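Putative immunoglobulin-blocking virulence protein (Mycoplasma mycoides subsp. capri, PDB 7ADK) is a putative virulence protein that probably blocks host immunoglobulins, consistent with a part in evading antibodies. Local coordinates at residues 351-356 / 474-479. Sequence-based numbering, arbitrary orientation.
Sequences YRVFDY and IQQLEL
Val353 meets Gln476 with CG1, the methyl set between its own backbone N and carbonyl carbon (chi1 72°), while the Gln476 chain leaves with CG anti to its backbone N (chi1 160°) and stays extended as far as the amide. The result is an oblique crossing in which CG1 of Val353 sits 3.6 Å from CB of Gln476, with OE1 of Gln476 also beside that methyl. The valine's other methyl, CG2, turns to Gln475, whose chain bends at chi2 and brings OE1 to 4.0 Å from it, a loose approach of carbonyl oxygen to methyl. Phe354 comes in at the far end of the Gln476 side chain: NE2 of Gln476 lies 3.9 Å from CE2 of Phe354, close to the ring plane and at its edge, and ring and amide planes stand 74° apart. The amide nitrogen is therefore not placed over the aromatic face; it is hydrogen-bonded to Ser448 OG on the neighbouring parallel strand 448-454. Trp375 packs edge-to-face with the same Phe354 ring, and Val353 also touches Leu413. In this way the loop that follows helix 339-351 is laid against strand 473-481 of the mixed sheet, with Val353 nearest to Gln476 in backbone terms, their CA atoms 7.0 Å apart. No hydrogen bond joins the two segments. Between them the contact is one of van der Waals packing, mainly Val353 against the Gln476 side chain, with the Phe354 edge beside the amide, and the amide of buried Gln476 has its nitrogen satisfied within the sheet instead of by the loop.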
loop_
_atom_site.group_PDB
_atom_site.type_symbol
_atom_site.label_atom_id
_atom_site.label_comp_id
_atom_site.label_asym_id
_atom_site.label_seq_id
_atom_site.Cartn_x
_atom_site.Cartn_y
_atom_site.Cartn_z
ATOM N N TYR A 351 24.067 19.877 24.975
ATOM C CA TYR A 351 23.829 18.424 24.938
ATOM C C TYR A 351 24.434 17.787 23.698
ATOM O O TYR A 351 25.030 16.720 23.796
ATOM C CB TYR A 351 22.353 18.042 25.069
ATOM C CG TYR A 351 21.835 18.073 26.490
ATOM C CD1 TYR A 351 22.389 17.227 27.466
ATOM C CD2 TYR A 351 20.774 18.914 26.836
ATOM C CE1 TYR A 351 21.925 17.263 28.788
ATOM C CE2 TYR A 351 20.313 18.972 28.156
ATOM C CZ TYR A 351 20.903 18.160 29.134
ATOM O OH TYR A 351 20.481 18.255 30.414
ATOM N N ARG A 352 24.346 18.433 22.540
ATOM C CA ARG A 352 24.920 17.898 21.299
ATOM C C ARG A 352 26.442 17.826 21.364
ATOM O O ARG A 352 27.097 18.779 21.774
ATOM C CB ARG A 352 24.457 18.717 20.093
ATOM C CG ARG A 352 22.943 18.668 19.992
ATOM C CD ARG A 352 22.410 19.345 18.742
ATOM N NE ARG A 352 22.518 18.486 17.565
ATOM C CZ ARG A 352 21.614 18.363 16.619
ATOM N NH1 ARG A 352 20.619 19.185 16.470
ATOM N NH2 ARG A 352 21.686 17.364 15.812
ATOM N N VAL A 353 27.023 16.728 20.895
ATOM C CA VAL A 353 28.394 16.740 20.375
ATOM C C VAL A 353 28.333 17.289 18.948
ATOM O O VAL A 353 27.320 17.115 18.272
ATOM C CB VAL A 353 29.058 15.362 20.517
ATOM C CG1 VAL A 353 28.528 14.312 19.569
ATOM C CG2 VAL A 353 30.562 15.457 20.322
ATOM N N PHE A 354 29.350 18.031 18.513
ATOM C CA PHE A 354 29.229 18.951 17.374
ATOM C C PHE A 354 28.158 20.037 17.618
ATOM O O PHE A 354 27.249 20.264 16.829
ATOM C CB PHE A 354 29.108 18.211 16.034
ATOM C CG PHE A 354 30.101 17.087 15.844
ATOM C CD1 PHE A 354 31.480 17.326 15.982
ATOM C CD2 PHE A 354 29.653 15.798 15.513
ATOM C CE1 PHE A 354 32.408 16.298 15.768
ATOM C CE2 PHE A 354 30.579 14.765 15.296
ATOM C CZ PHE A 354 31.956 15.019 15.412
ATOM N N ASP A 355 28.267 20.700 18.769
ATOM C CA ASP A 355 27.388 21.766 19.256
ATOM C C ASP A 355 27.374 23.026 18.375
ATOM O O ASP A 355 28.313 23.288 17.620
ATOM C CB ASP A 355 27.837 22.171 20.665
ATOM C CG ASP A 355 29.257 22.741 20.695
ATOM O OD1 ASP A 355 30.220 21.989 20.446
ATOM O OD2 ASP A 355 29.423 23.942 20.975
ATOM N N TYR A 356 26.317 23.836 18.498
ATOM C CA TYR A 356 26.163 25.129 17.829
ATOM C C TYR A 356 25.322 26.113 18.658
ATOM O O TYR A 356 24.509 25.704 19.476
ATOM C CB TYR A 356 25.625 24.929 16.406
ATOM C CG TYR A 356 24.310 24.195 16.239
ATOM C CD1 TYR A 356 23.100 24.903 16.256
ATOM C CD2 TYR A 356 24.302 22.812 15.987
ATOM C CE1 TYR A 356 21.891 24.242 16.005
ATOM C CE2 TYR A 356 23.096 22.146 15.725
ATOM C CZ TYR A 356 21.886 22.864 15.721
ATOM O OH TYR A 356 20.724 22.242 15.421
ATOM N N ILE A 474 31.024 5.819 24.013
ATOM C CA ILE A 474 30.863 6.393 22.664
ATOM C C ILE A 474 30.386 7.844 22.747
ATOM O O ILE A 474 29.414 8.133 23.430
ATOM C CB ILE A 474 29.853 5.574 21.828
ATOM C CG1 ILE A 474 30.219 4.087 21.759
ATOM C CG2 ILE A 474 29.692 6.155 20.430
ATOM C CD1 ILE A 474 29.198 3.243 21.013
ATOM N N GLN A 475 30.999 8.752 21.993
ATOM C CA GLN A 475 30.546 10.141 21.899
ATOM C C GLN A 475 29.169 10.255 21.210
ATOM O O GLN A 475 28.204 10.676 21.842
ATOM C CB GLN A 475 31.617 10.997 21.216
ATOM C CG GLN A 475 32.815 11.367 22.091
ATOM C CD GLN A 475 32.542 12.446 23.131
ATOM O OE1 GLN A 475 31.447 12.960 23.295
ATOM N NE2 GLN A 475 33.553 12.857 23.847
ATOM N N GLN A 476 29.054 9.826 19.950
ATOM C CA GLN A 476 27.829 9.865 19.146
ATOM C C GLN A 476 27.565 8.546 18.419
ATOM O O GLN A 476 28.486 7.898 17.926
ATOM C CB GLN A 476 27.911 11.059 18.188
ATOM C CG GLN A 476 27.005 11.031 16.964
ATOM C CD GLN A 476 26.921 12.386 16.272
ATOM O OE1 GLN A 476 26.437 13.366 16.798
ATOM N NE2 GLN A 476 27.409 12.510 15.073
ATOM N N LEU A 477 26.288 8.177 18.309
ATOM C CA LEU A 477 25.802 7.113 17.444
ATOM C C LEU A 477 24.614 7.629 16.635
ATOM O O LEU A 477 23.592 7.961 17.224
ATOM C CB LEU A 477 25.447 5.899 18.321
ATOM C CG LEU A 477 25.002 4.657 17.540
ATOM C CD1 LEU A 477 26.134 4.064 16.712
ATOM C CD2 LEU A 477 24.511 3.599 18.502
ATOM N N GLU A 478 24.724 7.685 15.310
ATOM C CA GLU A 478 23.597 7.957 14.415
ATOM C C GLU A 478 23.183 6.650 13.737
ATOM O O GLU A 478 23.975 6.030 13.028
ATOM C CB GLU A 478 23.931 9.027 13.357
ATOM C CG GLU A 478 24.232 10.427 13.910
ATOM C CD GLU A 478 24.601 11.492 12.856
ATOM O OE1 GLU A 478 24.517 11.227 11.643
ATOM O OE2 GLU A 478 24.968 12.628 13.222
ATOM N N LEU A 479 21.937 6.227 13.939
ATOM C CA LEU A 479 21.347 5.056 13.301
ATOM C C LEU A 479 20.256 5.526 12.346
ATOM O O LEU A 479 19.302 6.156 12.793
ATOM C CB LEU A 479 20.768 4.110 14.367
ATOM C CG LEU A 479 21.734 3.617 15.453
ATOM C CD1 LEU A 479 21.002 2.715 16.439
ATOM C CD2 LEU A 479 22.912 2.848 14.887
#